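Local coordinates for Ketoacyl_synth_N domain-containing protein (Photorhabdus luminescens subsp. laumondii, PDB 6SMO) that probably takes part in 3-oxoacyl-[acyl-carrier-protein] synthase activity, pairs with a ketoacyl synthase chain and binds a pentaoxo-dodecanal, a polyketone aldehyde, at residues V75-E78 with M79-A83; Y250-D254 with K255-N259; A170-S174 with N175-E179. One frame throughout, in Å; residues are numbered along the deposited sequence.

Interaction 1 of 3, residues V75-E78 with M79-A83; sequences VAVE and MALKA
V77 and L81 pack one turn apart along helix 68-84, an i to i+4 pair in a largely buried contact within this helix, which lies on the sheet of the ketoacyl synthase N-terminal region. Both side chains point the same way and run side by side, the CG1 branch of V77 reaching CD1 of L81 at 3.7 Å. That branch lies anti to the backbone N (chi1 163°) and is thereby brought beside its own carbonyl, on the side of the following turn where L81 sits. The backbone beneath repeats regular alpha-helical bonds: M79 N to V75 O, A80 N to A76 O at 3.1 Å, L81 N to V77 O at 2.9 Å and K82 N to E78 O.

The apolar face of this helix lies on the sheet of the thiolase-like fold. A76, V77 and A80 face strand 218-229, where F224 meets both A76 and V77, while V77 and L81 also touch Y146 of helix 137-146. M79 sends its extended chain back along the preceding turn, CG lying 3.3 Å from V75 O, and with V75 it touches I13 and Y57.

On the polar side E78 and K82 run alongside each other. The chain of E78 is bent at chi2 (55°), and its OE2 meets the aliphatic CD of K82 at 3.7 Å, whereas OE2 and K82 NZ stand 4.2 Å apart, beyond a salt bridge, so their attraction is probably modest. The other carboxylate oxygen, OE1, is hydrogen-bonded to the hydroxyl of Y146.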
loop_
_atom_site.group_PDB
_atom_site.type_symbol
_atom_site.label_atom_id
_atom_site.label_comp_id
_atom_site.label_asym_id
_atom_site.label_seq_id
_atom_site.Cartn_x
_atom_site.Cartn_y
_atom_site.Cartn_z
ATOM N N VAL C 75 7.818 13.240 -11.676
ATOM C CA VAL C 75 7.934 14.067 -12.919
ATOM C C VAL C 75 6.559 14.153 -13.596
ATOM O O VAL C 75 6.254 15.221 -14.161
ATOM C CB VAL C 75 9.013 13.540 -13.889
ATOM C CG1 VAL C 75 10.399 13.572 -13.262
ATOM C CG2 VAL C 75 8.704 12.149 -14.423
ATOM N N ALA C 76 5.766 13.078 -13.536
ATOM C CA ALA C 76 4.398 12.998 -14.105
ATOM C C ALA C 76 3.455 13.922 -13.321
ATOM O O ALA C 76 2.661 14.635 -13.966
ATOM C CB ALA C 76 3.911 11.569 -14.090
ATOM N N VAL C 77 3.548 13.905 -11.986
ATOM C CA VAL C 77 2.715 14.733 -11.061
ATOM C C VAL C 77 3.055 16.215 -11.268
ATOM O O VAL C 77 2.112 17.032 -11.299
ATOM C CB VAL C 77 2.902 14.300 -9.592
ATOM C CG1 VAL C 77 2.414 15.354 -8.608
ATOM C CG2 VAL C 77 2.225 12.966 -9.315
ATOM N N GLU C 78 4.345 16.547 -11.404
ATOM C CA GLU C 78 4.837 17.943 -11.567
ATOM C C GLU C 78 4.279 18.533 -12.869
ATOM O O GLU C 78 3.826 19.693 -12.835
ATOM C CB GLU C 78 6.368 17.991 -11.542
ATOM C CG GLU C 78 6.940 19.397 -11.638
ATOM C CD GLU C 78 6.426 20.381 -10.598
ATOM O OE1 GLU C 78 6.505 20.064 -9.394
ATOM O OE2 GLU C 78 5.941 21.461 -10.997
ATOM N N MET C 79 4.308 17.763 -13.964
ATOM C CA MET C 79 3.770 18.163 -15.296
ATOM C C MET C 79 2.258 18.400 -15.193
ATOM O O MET C 79 1.779 19.393 -15.775
ATOM C CB MET C 79 4.043 17.086 -16.352
ATOM C CG MET C 79 5.493 17.024 -16.794
ATOM S SD MET C 79 5.866 15.548 -17.775
ATOM C CE MET C 79 7.651 15.673 -17.879
ATOM N N ALA C 80 1.546 17.523 -14.475
ATOM C CA ALA C 80 0.074 17.551 -14.297
ATOM C C ALA C 80 -0.340 18.785 -13.481
ATOM O O ALA C 80 -1.335 19.432 -13.864
ATOM C CB ALA C 80 -0.389 16.271 -13.643
ATOM N N LEU C 81 0.390 19.094 -12.404
ATOM C CA LEU C 81 0.117 20.254 -11.510
ATOM C C LEU C 81 0.401 21.569 -12.250
ATOM O O LEU C 81 -0.302 22.559 -11.970
ATOM C CB LEU C 81 0.968 20.148 -10.240
ATOM C CG LEU C 81 0.489 19.136 -9.201
ATOM C CD1 LEU C 81 1.538 18.936 -8.117
ATOM C CD2 LEU C 81 -0.834 19.565 -8.583
ATOM N N LYS C 82 1.394 21.579 -13.147
ATOM C CA LYS C 82 1.802 22.781 -13.925
ATOM C C LYS C 82 0.717 23.105 -14.959
ATOM O O LYS C 82 0.456 24.303 -15.183
ATOM C CB LYS C 82 3.159 22.566 -14.604
ATOM C CG LYS C 82 4.054 23.798 -14.656
ATOM C CD LYS C 82 4.728 24.098 -13.332
ATOM C CE LYS C 82 5.568 25.357 -13.361
ATOM N NZ LYS C 82 6.333 25.529 -12.103
ATOM N N ALA C 83 0.117 22.072 -15.562
ATOM C CA ALA C 83 -0.968 22.175 -16.567
ATOM C C ALA C 83 -2.259 22.669 -15.899
ATOM O O ALA C 83 -3.000 23.431 -16.551
ATOM C CB ALA C 83 -1.175 20.842 -17.243
#

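Interaction 2 of 3, residues Y250-D254 with K255-N259; sequences YFAPD and KNTRN
T257 lays its hydroxyl against D254, the two side chains crossing at about a right angle, and also meets the ring of P253. OG1 stands 2.8 Å from D254 OD1 and 3.1 Å from D254 O; its single proton could serve either acceptor, and which one receives it is not settled. The position of OG1, between the backbone N and the carbonyl carbon of T257 (chi1 55°), turns it back toward the start of the helix, while CG2 touches D254 OD1 from the other branch. P253 comes across at CD, 3.4 Å from the same OG1.

D254 is the N-cap of helix 255-261, which starts directly after the short loop that follows Y250 and F251, the last residues of strand 242-251. Its carbonyl oxygen receives a weak bond from R258 N at 3.3 Å, the first-turn i to i+4 bond. A252 completes the junction by pressing its CB onto the helix backbone, 3.6 Å from R258 CA, and it also touches V209.

The long side chain of R258 leads away from this turn. It bends at chi3 (60°), and the NE-H points nearly head-on at the side-chain carbonyl of N259, with NE to OD1 at 3.1 Å; OD1 lies at the edge of the guanidinium, close to its plane. K255 CG lies over one face of the guanidinium, offset toward its rim. On the strand side, F251 makes backbone hydrogen bonds to the chain of the PKS_KS domain-containing protein, and P253 packs on S181 of that chain.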
loop_
_atom_site.group_PDB
_atom_site.type_symbol
_atom_site.label_atom_id
_atom_site.label_comp_id
_atom_site.label_asym_id
_atom_site.label_seq_id
_atom_site.Cartn_x
_atom_site.Cartn_y
_atom_site.Cartn_z
ATOM N N TYR C 250 -15.695 -4.200 -10.957
ATOM C CA TYR C 250 -16.309 -5.533 -10.713
ATOM C C TYR C 250 -15.289 -6.635 -11.018
ATOM O O TYR C 250 -14.179 -6.328 -11.498
ATOM C CB TYR C 250 -17.584 -5.693 -11.545
ATOM C CG TYR C 250 -18.731 -4.826 -11.093
ATOM C CD1 TYR C 250 -19.616 -5.253 -10.117
ATOM C CD2 TYR C 250 -18.928 -3.568 -11.638
ATOM C CE1 TYR C 250 -20.669 -4.456 -9.695
ATOM C CE2 TYR C 250 -19.974 -2.757 -11.229
ATOM C CZ TYR C 250 -20.848 -3.202 -10.255
ATOM O OH TYR C 250 -21.881 -2.408 -9.848
ATOM N N PHE C 251 -15.669 -7.883 -10.727
ATOM C CA PHE C 251 -14.850 -9.108 -10.919
ATOM C C PHE C 251 -15.705 -10.192 -11.584
ATOM O O PHE C 251 -16.943 -10.162 -11.435
ATOM C CB PHE C 251 -14.288 -9.585 -9.577
ATOM C CG PHE C 251 -13.158 -10.576 -9.690
ATOM C CD1 PHE C 251 -11.861 -10.147 -9.928
ATOM C CD2 PHE C 251 -13.390 -11.937 -9.562
ATOM C CE1 PHE C 251 -10.821 -11.058 -10.033
ATOM C CE2 PHE C 251 -12.348 -12.846 -9.669
ATOM C CZ PHE C 251 -11.066 -12.406 -9.905
ATOM N N ALA C 252 -15.052 -11.113 -12.299
ATOM C CA ALA C 252 -15.672 -12.258 -13.006
ATOM C C ALA C 252 -14.896 -13.533 -12.677
ATOM O O ALA C 252 -13.838 -13.776 -13.254
ATOM C CB ALA C 252 -15.693 -11.989 -14.491
ATOM N N PRO C 253 -15.377 -14.372 -11.729
ATOM C CA PRO C 253 -14.686 -15.620 -11.390
ATOM C C PRO C 253 -14.683 -16.667 -12.517
ATOM O O PRO C 253 -13.771 -17.474 -12.537
ATOM C CB PRO C 253 -15.456 -16.144 -10.167
ATOM C CG PRO C 253 -16.827 -15.515 -10.286
ATOM C CD PRO C 253 -16.580 -14.158 -10.909
ATOM N N ASP C 254 -15.678 -16.631 -13.413
ATOM C CA ASP C 254 -15.831 -17.600 -14.536
ATOM C C ASP C 254 -16.320 -16.869 -15.795
ATOM O O ASP C 254 -16.592 -15.655 -15.712
ATOM C CB ASP C 254 -16.767 -18.748 -14.146
ATOM C CG ASP C 254 -18.187 -18.317 -13.818
ATOM O OD1 ASP C 254 -18.362 -17.180 -13.335
ATOM O OD2 ASP C 254 -19.108 -19.125 -14.050
ATOM N N LYS C 255 -16.421 -17.598 -16.914
ATOM C CA LYS C 255 -16.783 -17.068 -18.259
ATOM C C LYS C 255 -18.259 -16.647 -18.300
ATOM O O LYS C 255 -18.587 -15.754 -19.104
ATOM C CB LYS C 255 -16.505 -18.119 -19.340
ATOM C CG LYS C 255 -15.032 -18.372 -19.634
ATOM C CD LYS C 255 -14.797 -19.357 -20.760
ATOM C CE LYS C 255 -13.339 -19.467 -21.152
ATOM N NZ LYS C 255 -13.133 -20.476 -22.218
ATOM N N ASN C 256 -19.115 -17.270 -17.483
ATOM C CA ASN C 256 -20.582 -17.018 -17.459
ATOM C C ASN C 256 -20.845 -15.597 -16.941
ATOM O O ASN C 256 -21.569 -14.848 -17.624
ATOM C CB ASN C 256 -21.329 -18.071 -16.636
ATOM C CG ASN C 256 -21.219 -19.465 -17.219
ATOM O OD1 ASN C 256 -20.828 -20.402 -16.526
ATOM N ND2 ASN C 256 -21.552 -19.612 -18.491
ATOM N N THR C 257 -20.267 -15.243 -15.788
ATOM C CA THR C 257 -20.425 -13.918 -15.125
ATOM C C THR C 257 -19.696 -12.831 -15.926
ATOM O O THR C 257 -20.129 -11.665 -15.853
ATOM C CB THR C 257 -19.924 -13.955 -13.674
ATOM O OG1 THR C 257 -18.580 -14.432 -13.678
ATOM C CG2 THR C 257 -20.776 -14.830 -12.780
ATOM N N ARG C 258 -18.633 -13.203 -16.652
ATOM C CA ARG C 258 -17.782 -12.289 -17.465
ATOM C C ARG C 258 -18.663 -11.439 -18.388
ATOM O O ARG C 258 -18.530 -10.199 -18.350
ATOM C CB ARG C 258 -16.765 -13.106 -18.270
ATOM C CG ARG C 258 -15.844 -12.283 -19.161
ATOM C CD ARG C 258 -15.085 -13.153 -20.146
ATOM N NE ARG C 258 -15.985 -13.884 -21.032
ATOM C CZ ARG C 258 -15.626 -14.871 -21.849
ATOM N NH1 ARG C 258 -16.539 -15.458 -22.604
ATOM N NH2 ARG C 258 -14.368 -15.272 -21.914
ATOM N N ASN C 259 -19.524 -12.086 -19.180
ATOM C CA ASN C 259 -20.394 -11.437 -20.200
ATOM C C ASN C 259 -21.449 -10.563 -19.507
ATOM O O ASN C 259 -21.801 -9.509 -20.074
ATOM C CB ASN C 259 -21.048 -12.469 -21.123
ATOM C CG ASN C 259 -20.068 -13.132 -22.069
ATOM O OD1 ASN C 259 -18.865 -13.150 -21.817
ATOM N ND2 ASN C 259 -20.573 -13.684 -23.160
#

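Interaction 3 of 3, residues A170-S174 with N175-E179; sequences AEAIS and NGVAE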
loop_
_atom_site.group_PDB
_atom_site.type_symbol
_atom_site.label_atom_id
_atom_site.label_comp_id
_atom_site.label_asym_id
_atom_site.label_seq_id
_atom_site.Cartn_x
_atom_site.Cartn_y
_atom_site.Cartn_z
ATOM N N ALA C 170 -11.841 9.847 -7.120
ATOM C CA ALA C 170 -13.074 10.575 -7.502
ATOM C C ALA C 170 -14.144 10.391 -6.416
ATOM O O ALA C 170 -14.825 11.382 -6.087
ATOM C CB ALA C 170 -13.562 10.102 -8.850
ATOM N N GLU C 171 -14.278 9.171 -5.881
ATOM C CA GLU C 171 -15.243 8.827 -4.798
ATOM C C GLU C 171 -14.901 9.611 -3.524
ATOM O O GLU C 171 -15.843 10.029 -2.823
ATOM C CB GLU C 171 -15.254 7.321 -4.521
ATOM C CG GLU C 171 -16.439 6.602 -5.144
ATOM C CD GLU C 171 -17.782 6.962 -4.532
ATOM O OE1 GLU C 171 -18.751 7.142 -5.298
ATOM O OE2 GLU C 171 -17.857 7.064 -3.288
ATOM N N ALA C 172 -13.608 9.791 -3.233
ATOM C CA ALA C 172 -13.104 10.573 -2.079
ATOM C C ALA C 172 -13.527 12.042 -2.227
ATOM O O ALA C 172 -13.910 12.645 -1.205
ATOM C CB ALA C 172 -11.606 10.430 -1.966
ATOM N N ILE C 173 -13.469 12.583 -3.449
ATOM C CA ILE C 173 -13.924 13.969 -3.782
ATOM C C ILE C 173 -15.456 14.012 -3.720
ATOM O O ILE C 173 -15.991 15.022 -3.218
ATOM C CB ILE C 173 -13.390 14.430 -5.158
ATOM C CG1 ILE C 173 -11.861 14.483 -5.189
ATOM C CG2 ILE C 173 -13.998 15.769 -5.554
ATOM C CD1 ILE C 173 -11.274 14.509 -6.582
ATOM N N SER C 174 -16.127 12.966 -4.213
ATOM C CA SER C 174 -17.608 12.824 -4.226
ATOM C C SER C 174 -18.157 12.889 -2.795
ATOM O O SER C 174 -19.124 13.645 -2.568
ATOM C CB SER C 174 -18.032 11.550 -4.914
ATOM O OG SER C 174 -17.534 11.502 -6.242
ATOM N N ASN C 175 -17.553 12.131 -1.871
ATOM C CA ASN C 175 -17.991 12.007 -0.453
ATOM C C ASN C 175 -17.489 13.204 0.366
ATOM O O ASN C 175 -17.970 13.374 1.505
ATOM C CB ASN C 175 -17.526 10.683 0.161
ATOM C CG ASN C 175 -18.164 9.475 -0.494
ATOM O OD1 ASN C 175 -19.362 9.471 -0.769
ATOM N ND2 ASN C 175 -17.374 8.442 -0.742
ATOM N N GLY C 176 -16.556 13.992 -0.180
ATOM C CA GLY C 176 -16.074 15.254 0.415
ATOM C C GLY C 176 -14.928 15.032 1.389
ATOM O O GLY C 176 -14.884 15.742 2.412
ATOM N N VAL C 177 -14.022 14.099 1.075
ATOM C CA VAL C 177 -12.820 13.770 1.900
ATOM C C VAL C 177 -11.718 14.789 1.583
ATOM O O VAL C 177 -11.005 15.196 2.523
ATOM C CB VAL C 177 -12.334 12.326 1.659
ATOM C CG1 VAL C 177 -11.137 11.978 2.534
ATOM C CG2 VAL C 177 -13.447 11.306 1.862
ATOM N N ALA C 178 -11.580 15.169 0.309
ATOM C CA ALA C 178 -10.594 16.161 -0.182
ATOM C C ALA C 178 -11.163 16.914 -1.392
ATOM O O ALA C 178 -12.068 16.372 -2.054
ATOM C CB ALA C 178 -9.300 15.464 -0.524
ATOM N N GLU C 179 -10.643 18.116 -1.661
ATOM C CA GLU C 179 -11.058 18.992 -2.793
ATOM C C GLU C 179 -10.231 18.665 -4.042
ATOM O O GLU C 179 -10.801 18.725 -5.145
ATOM C CB GLU C 179 -10.902 20.472 -2.438
ATOM C CG GLU C 179 -12.176 21.102 -1.910
ATOM C CD GLU C 179 -12.688 20.480 -0.622
ATOM O OE1 GLU C 179 -13.830 19.983 -0.619
ATOM O OE2 GLU C 179 -11.939 20.494 0.374
#
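E171 and N175 cross at a slant one turn apart, their carboxylate and amide planes 62° to each other. The contact is made by E171 OE2 and N175 ND2 at 2.9 Å, a weak bond by its angle; the bend of E171 at chi2 (-68°) brings the carboxylate toward the amide of N175. The stronger partner of OE2 is R209 of the neighbouring PKS_KS domain-containing chain, which forms a salt bridge. The backbone of the same pair is joined by N175 N to E171 O.

The helix then ends in a Schellman motif with G176 as the C-prime residue: V177 N reaches back to A172 O at 2.7 Å, and G176 N makes a weak bond to I173 O. The reversed chain brings V177 over A172, CB to CB 4.2 Å, and the A178 carbonyl against I173, whose CA-H meets A178 O at 3.5 Å. S174 turns OG back to A170 O at 2.7 Å, from above the carbonyl plane; A170 O also accepts the backbone N of S174.

I173 touches L227 and E229 of strand 218-229 and M181 of strand 180-187, so the end of helix 161-175 rests on the sheet as the chain turns into strand 180-187, just before which E179 forms a salt bridge with R95.

Interactions 1 and 3 both belong to the ketoacyl synthase N-terminal region and pack against strand 218-229; their centres are about 21 Å apart and their nearest atoms about 10 Å, without touching. Interaction 2 lies farther off: its centre is about 37 Å from that of interaction 1, on the opposite side of the chain's centre, and about 29 Å from that of interaction 3, with nearest atoms about 11 Å apart in the latter case. Interactions 2 and 3 both reach the chain of the PKS_KS domain-containing protein, whereas interaction 1 is not touched by another chain. None of the three includes V129, A130, W133 or F134, which line the pocket of the bound pentaoxo-dodecanal.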